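Long-range contacts in cell division control protein 53 (Saccharomyces cerevisiae, PDB 3O2P), which forms the scaffold of SCF ubiquitin ligases, which mark target proteins for proteasomal degradation, and is represented here by its C-terminal cullin neddylation domain: residues A26-I31 with R64-L69; K35-H40 with S83-A88. All coordinates share one frame; numbering follows the deposited sequence.

Interaction 1 (A26-I31 with R64-L69)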
loop_
_atom_site.group_PDB
_atom_site.type_symbol
_atom_site.label_atom_id
_atom_site.label_comp_id
_atom_site.label_asym_id
_atom_site.label_seq_id
_atom_site.Cartn_x
_atom_site.Cartn_y
_atom_site.Cartn_z
ATOM N N ALA B 26 21.288 12.245 -6.460
ATOM C CA ALA B 26 22.369 12.699 -5.575
ATOM C C ALA B 26 22.088 14.111 -5.071
ATOM O O ALA B 26 22.357 14.434 -3.913
ATOM C CB ALA B 26 23.690 12.659 -6.279
ATOM N N CYS B 27 21.546 14.956 -5.944
ATOM C CA CYS B 27 21.172 16.298 -5.526
ATOM C C CYS B 27 20.172 16.236 -4.363
ATOM O O CYS B 27 20.349 16.892 -3.346
ATOM C CB CYS B 27 20.578 17.073 -6.701
ATOM S SG CYS B 27 20.195 18.789 -6.331
ATOM N N ILE B 28 19.136 15.418 -4.507
ATOM C CA ILE B 28 18.096 15.325 -3.492
ATOM C C ILE B 28 18.655 14.819 -2.156
ATOM O O ILE B 28 18.317 15.346 -1.090
ATOM C CB ILE B 28 16.936 14.433 -3.975
ATOM C CG1 ILE B 28 16.141 15.144 -5.074
ATOM C CG2 ILE B 28 16.009 14.067 -2.835
ATOM C CD1 ILE B 28 15.147 14.261 -5.757
ATOM N N VAL B 29 19.508 13.798 -2.218
ATOM C CA VAL B 29 20.115 13.231 -1.007
ATOM C C VAL B 29 20.973 14.272 -0.274
ATOM O O VAL B 29 20.970 14.337 0.956
ATOM C CB VAL B 29 20.985 12.007 -1.328
ATOM C CG1 VAL B 29 21.716 11.543 -0.078
ATOM C CG2 VAL B 29 20.131 10.887 -1.887
ATOM N N ARG B 30 21.701 15.076 -1.047
ATOM C CA ARG B 30 22.499 16.184 -0.529
ATOM C C ARG B 30 21.616 17.163 0.255
ATOM O O ARG B 30 21.887 17.481 1.414
ATOM C CB ARG B 30 23.169 16.912 -1.696
ATOM C CG ARG B 30 24.586 17.402 -1.434
ATOM C CD ARG B 30 25.187 18.042 -2.689
ATOM N NE ARG B 30 25.243 17.100 -3.807
ATOM C CZ ARG B 30 24.830 17.363 -5.045
ATOM N NH1 ARG B 30 24.321 18.552 -5.346
ATOM N NH2 ARG B 30 24.927 16.432 -5.988
ATOM N N ILE B 31 20.554 17.640 -0.378
ATOM C CA ILE B 31 19.633 18.559 0.281
ATOM C C ILE B 31 19.054 17.958 1.571
ATOM O O ILE B 31 19.137 18.558 2.646
ATOM C CB ILE B 31 18.482 18.949 -0.663
ATOM C CG1 ILE B 31 19.024 19.760 -1.849
ATOM C CG2 ILE B 31 17.404 19.708 0.090
ATOM C CD1 ILE B 31 18.054 19.874 -3.032
ATOM N N ARG B 64 10.276 11.474 -10.102
ATOM C CA ARG B 64 10.819 10.133 -10.353
ATOM C C ARG B 64 12.020 9.855 -9.442
ATOM O O ARG B 64 12.111 8.793 -8.823
ATOM C CB ARG B 64 11.206 9.928 -11.828
ATOM C CG ARG B 64 10.003 9.906 -12.776
ATOM C CD ARG B 64 10.299 9.209 -14.114
ATOM N NE ARG B 64 11.441 9.779 -14.825
ATOM C CZ ARG B 64 11.410 10.917 -15.512
ATOM N NH1 ARG B 64 10.292 11.629 -15.584
ATOM N NH2 ARG B 64 12.501 11.343 -16.126
ATOM N N ALA B 65 12.934 10.817 -9.357
ATOM C CA ALA B 65 14.088 10.703 -8.470
ATOM C C ALA B 65 13.631 10.482 -7.017
ATOM O O ALA B 65 14.160 9.619 -6.299
ATOM C CB ALA B 65 14.973 11.957 -8.587
ATOM N N ILE B 66 12.634 11.256 -6.589
ATOM C CA ILE B 66 12.097 11.116 -5.240
ATOM C C ILE B 66 11.539 9.713 -5.014
ATOM O O ILE B 66 11.763 9.099 -3.964
ATOM C CB ILE B 66 11.017 12.179 -4.929
ATOM C CG1 ILE B 66 11.658 13.568 -4.829
ATOM C CG2 ILE B 66 10.312 11.871 -3.618
ATOM C CD1 ILE B 66 10.666 14.673 -4.610
ATOM N N ASP B 67 10.810 9.202 -5.997
ATOM C CA ASP B 67 10.224 7.882 -5.875
ATOM C C ASP B 67 11.304 6.811 -5.724
ATOM O O ASP B 67 11.167 5.921 -4.901
ATOM C CB ASP B 67 9.346 7.578 -7.081
ATOM C CG ASP B 67 8.560 6.300 -6.904
ATOM O OD1 ASP B 67 9.096 5.219 -7.215
ATOM O OD2 ASP B 67 7.411 6.372 -6.429
ATOM N N SER B 68 12.376 6.909 -6.516
ATOM C CA SER B 68 13.510 5.984 -6.397
ATOM C C SER B 68 14.187 6.033 -5.025
ATOM O O SER B 68 14.568 5.002 -4.477
ATOM C CB SER B 68 14.551 6.256 -7.482
ATOM O OG SER B 68 13.995 6.094 -8.770
ATOM N N LEU B 69 14.355 7.227 -4.471
ATOM C CA LEU B 69 14.970 7.343 -3.150
ATOM C C LEU B 69 14.064 6.786 -2.057
ATOM O O LEU B 69 14.543 6.311 -1.037
ATOM C CB LEU B 69 15.385 8.785 -2.863
ATOM C CG LEU B 69 16.486 9.234 -3.844
ATOM C CD1 LEU B 69 16.655 10.744 -3.869
ATOM C CD2 LEU B 69 17.817 8.536 -3.557
#
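The axes of the helical segments 26-31 and 64-69 pass 10.0 Å apart at a signed crossing angle of -67°, so two steeply crossed helices touch over a small patch near the centre of the chain. Ile28 carries most of it. Its CG1 branch stands anti to the carbonyl carbon (chi1 -71°) and, extended at chi2, sends CD1 onto the other helix, 3.7 Å from Ala65 CB and equally far from Ile66 CG1. The short side chain of Ala65 lets this tip come close to the helix backbone, while the chain of Ile66 crosses that of Ile28 at about a right angle. The second branch of Ile28, CG2, lies 3.5 Å from Leu69 CD1. Leu69 bridges two neighbouring residues, since its other methyl, CD2, meets Val29 CG2 at 3.7 Å. Branched aliphatic residues suit this place because the forked ends of Ile28 and Leu69 can each touch two partners, and bring no polar group that needs satisfying. Cys47 of helix 40-51 also packs against Ile28, and Tyr74 touches both Val29 and Leu69. The arrangement is that of the hydrophobic core of a winged-helix domain, the helix-turn-helix-related fold of the cullin C terminus, where helices 8-35 and 59-71 cross.

Interaction 2 (K35-H40 with S83-A88)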
loop_
_atom_site.group_PDB
_atom_site.type_symbol
_atom_site.label_atom_id
_atom_site.label_comp_id
_atom_site.label_asym_id
_atom_site.label_seq_id
_atom_site.Cartn_x
_atom_site.Cartn_y
_atom_site.Cartn_z
ATOM N N LYS B 35 18.939 19.191 5.367
ATOM C CA LYS B 35 17.688 19.755 5.879
ATOM C C LYS B 35 16.904 18.769 6.749
ATOM O O LYS B 35 16.055 19.178 7.534
ATOM C CB LYS B 35 16.795 20.276 4.744
ATOM C CG LYS B 35 17.389 21.414 3.926
ATOM C CD LYS B 35 17.845 22.566 4.807
ATOM C CE LYS B 35 17.726 23.904 4.086
ATOM N NZ LYS B 35 16.312 24.393 4.058
ATOM N N ARG B 36 17.174 17.476 6.581
ATOM C CA ARG B 36 16.580 16.443 7.422
ATOM C C ARG B 36 15.086 16.222 7.182
ATOM O O ARG B 36 14.630 15.086 7.042
ATOM C CB ARG B 36 16.820 16.784 8.892
ATOM C CG ARG B 36 18.280 16.735 9.283
ATOM C CD ARG B 36 18.698 15.297 9.458
ATOM N NE ARG B 36 19.958 15.001 8.797
ATOM C CZ ARG B 36 20.480 13.783 8.727
ATOM N NH1 ARG B 36 19.840 12.761 9.275
ATOM N NH2 ARG B 36 21.641 13.589 8.111
ATOM N N ASN B 37 14.333 17.314 7.150
ATOM C CA ASN B 37 12.881 17.267 7.003
ATOM C C ASN B 37 12.444 18.420 6.103
ATOM O O ASN B 37 12.896 19.550 6.273
ATOM C CB ASN B 37 12.216 17.391 8.372
ATOM C CG ASN B 37 11.148 16.343 8.601
ATOM O OD1 ASN B 37 10.106 16.336 7.935
ATOM N ND2 ASN B 37 11.400 15.447 9.553
ATOM N N LEU B 38 11.573 18.149 5.142
ATOM C CA LEU B 38 11.242 19.172 4.167
ATOM C C LEU B 38 9.880 18.937 3.530
ATOM O O LEU B 38 9.526 17.804 3.181
ATOM C CB LEU B 38 12.325 19.188 3.089
ATOM C CG LEU B 38 12.986 20.485 2.642
ATOM C CD1 LEU B 38 13.373 21.352 3.829
ATOM C CD2 LEU B 38 14.200 20.169 1.784
ATOM N N PRO B 39 9.115 20.016 3.356
ATOM C CA PRO B 39 7.856 19.910 2.612
ATOM C C PRO B 39 8.157 19.569 1.156
ATOM O O PRO B 39 9.192 19.993 0.653
ATOM C CB PRO B 39 7.263 21.321 2.711
ATOM C CG PRO B 39 8.026 21.997 3.834
ATOM C CD PRO B 39 9.390 21.390 3.804
ATOM N N HIS B 40 7.272 18.816 0.506
ATOM C CA HIS B 40 7.465 18.392 -0.878
ATOM C C HIS B 40 7.778 19.561 -1.785
ATOM O O HIS B 40 8.739 19.534 -2.558
ATOM C CB HIS B 40 6.211 17.681 -1.387
ATOM C CG HIS B 40 6.132 17.585 -2.875
ATOM N ND1 HIS B 40 6.610 16.498 -3.576
ATOM C CD2 HIS B 40 5.636 18.445 -3.799
ATOM C CE1 HIS B 40 6.401 16.687 -4.869
ATOM N NE2 HIS B 40 5.805 17.855 -5.029
ATOM N N SER B 83 5.477 15.805 2.685
ATOM C CA SER B 83 6.798 16.211 3.144
ATOM C C SER B 83 7.649 14.950 3.145
ATOM O O SER B 83 7.120 13.851 2.962
ATOM C CB SER B 83 6.729 16.822 4.548
ATOM O OG SER B 83 6.025 15.990 5.456
ATOM N N TYR B 84 8.957 15.101 3.329
ATOM C CA TYR B 84 9.843 13.941 3.361
ATOM C C TYR B 84 10.853 14.051 4.488
ATOM O O TYR B 84 11.267 15.142 4.859
ATOM C CB TYR B 84 10.579 13.752 2.022
ATOM C CG TYR B 84 9.670 13.812 0.814
ATOM C CD1 TYR B 84 8.866 12.731 0.462
ATOM C CD2 TYR B 84 9.610 14.952 0.034
ATOM C CE1 TYR B 84 8.029 12.794 -0.637
ATOM C CE2 TYR B 84 8.785 15.023 -1.059
ATOM C CZ TYR B 84 8.000 13.945 -1.394
ATOM O OH TYR B 84 7.173 14.029 -2.493
ATOM N N ALA B 85 11.235 12.905 5.029
ATOM C CA ALA B 85 12.257 12.846 6.048
ATOM C C ALA B 85 13.428 12.030 5.518
ATOM O O ALA B 85 13.236 10.963 4.910
ATOM C CB ALA B 85 11.692 12.216 7.315
ATOM N N TYR B 86 14.643 12.524 5.750
ATOM C CA TYR B 86 15.833 11.779 5.362
ATOM C C TYR B 86 16.073 10.593 6.294
ATOM O O TYR B 86 15.943 10.714 7.511
ATOM C CB TYR B 86 17.074 12.685 5.320
ATOM C CG TYR B 86 18.322 11.974 4.839
ATOM C CD1 TYR B 86 18.452 11.581 3.515
ATOM C CD2 TYR B 86 19.363 11.684 5.711
ATOM C CE1 TYR B 86 19.582 10.919 3.070
ATOM C CE2 TYR B 86 20.500 11.027 5.276
ATOM C CZ TYR B 86 20.607 10.646 3.952
ATOM O OH TYR B 86 21.733 9.989 3.500
ATOM N N LEU B 87 16.433 9.453 5.713
ATOM C CA LEU B 87 16.723 8.249 6.484
ATOM C C LEU B 87 18.177 7.817 6.299
ATOM O O LEU B 87 18.557 7.359 5.224
ATOM C CB LEU B 87 15.820 7.098 6.034
ATOM C CG LEU B 87 14.305 7.262 6.085
ATOM C CD1 LEU B 87 13.659 6.135 5.287
ATOM C CD2 LEU B 87 13.801 7.267 7.527
ATOM N N ALA B 88 18.992 7.963 7.335
ATOM C CA ALA B 88 20.322 7.370 7.312
ATOM C C ALA B 88 20.245 5.955 7.880
ATOM O O ALA B 88 21.262 5.287 8.057
ATOM C CB ALA B 88 21.314 8.218 8.096
#
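Strands 37-39 and 83-86 run antiparallel, their axes 4.6 Å apart, and three backbone hydrogen bonds join the segments. Leu38 and Tyr84 form the hydrogen-bonded pair: Tyr84 N gives to Leu38 O at 2.8 Å, and Leu38 N gives back to Tyr84 O, approaching nearly along the C=O axis. Just before strand 37-39, Arg36 O accepts from Tyr86 N at 2.9 Å in an almost straight bond (171°). Arg36 has positive phi where helix 8-35 ends, a turn that brings its carbonyl to the sheet.

The main polar side-chain contact joins His40 and Tyr84. With CG anti to the backbone N (chi1 162°), the imidazole lies beside the phenol, rim to rim, and His40 ND1 is hydrogen-bonded to Tyr84 OH at 2.8 Å; either atom could be the donor. A glycerol also bonds to this hydroxyl, and His40 NE2 bonds to the backbone of another protein chain, so the ring is held at both nitrogens. A phenylalanine here in place of Tyr84 would lack the hydroxyl that bonds His40 ND1, and would probably hold the imidazole less firmly.

A looser contact unites Arg36 and Tyr86. The bent arginine chain brings its guanidinium close to the ring edge, Tyr86 CD2 lying 3.8 Å from Arg36 CZ over one guanidinium face, with the planes 81° apart; Arg36 NE is bonded to Lys33 O.

On the face carrying Asn37, Pro39, Ser83 and Ala85, the small Ser83 and Ala85 suit strands this close, the CA atoms of Pro39 and Ser83 being 3.9 Å apart: Ser83 CB packs 3.8 Å from Pro39 CA, while Ser83 OG turns to Asp80. Pro39 occupies the N-cap position, right before helix 40-51. This pairing of the short strand after the first helix with the C-terminal hairpin strand is characteristic of the winged-helix fold.

How the interactions relate
Interactions 1 and 2 have centres about 11 Å apart and meet directly, the helix crossing lying deep in the chain and the sheet nearer its edge. Three apolar contacts connect them: Ile31 CG2 to Leu38 CD2 at 3.7 Å, Ile66 CG2 to Tyr84 CZ at 3.8 Å, and Val29 CG1 to Tyr86 CE1 at 3.9 Å. Sheet residues thereby pack on both crossed helices, and helix 8-35 runs almost directly into strand 37-39. The side chains of Ile66 and Tyr84 each lie about 3 Å from bound glycerol, probably from the crystallisation liquor. Lys33, the NEDD8 acceptor inferred by similarity and unmodified here, sits on helix 8-35 between segments 26-31 and 35-40.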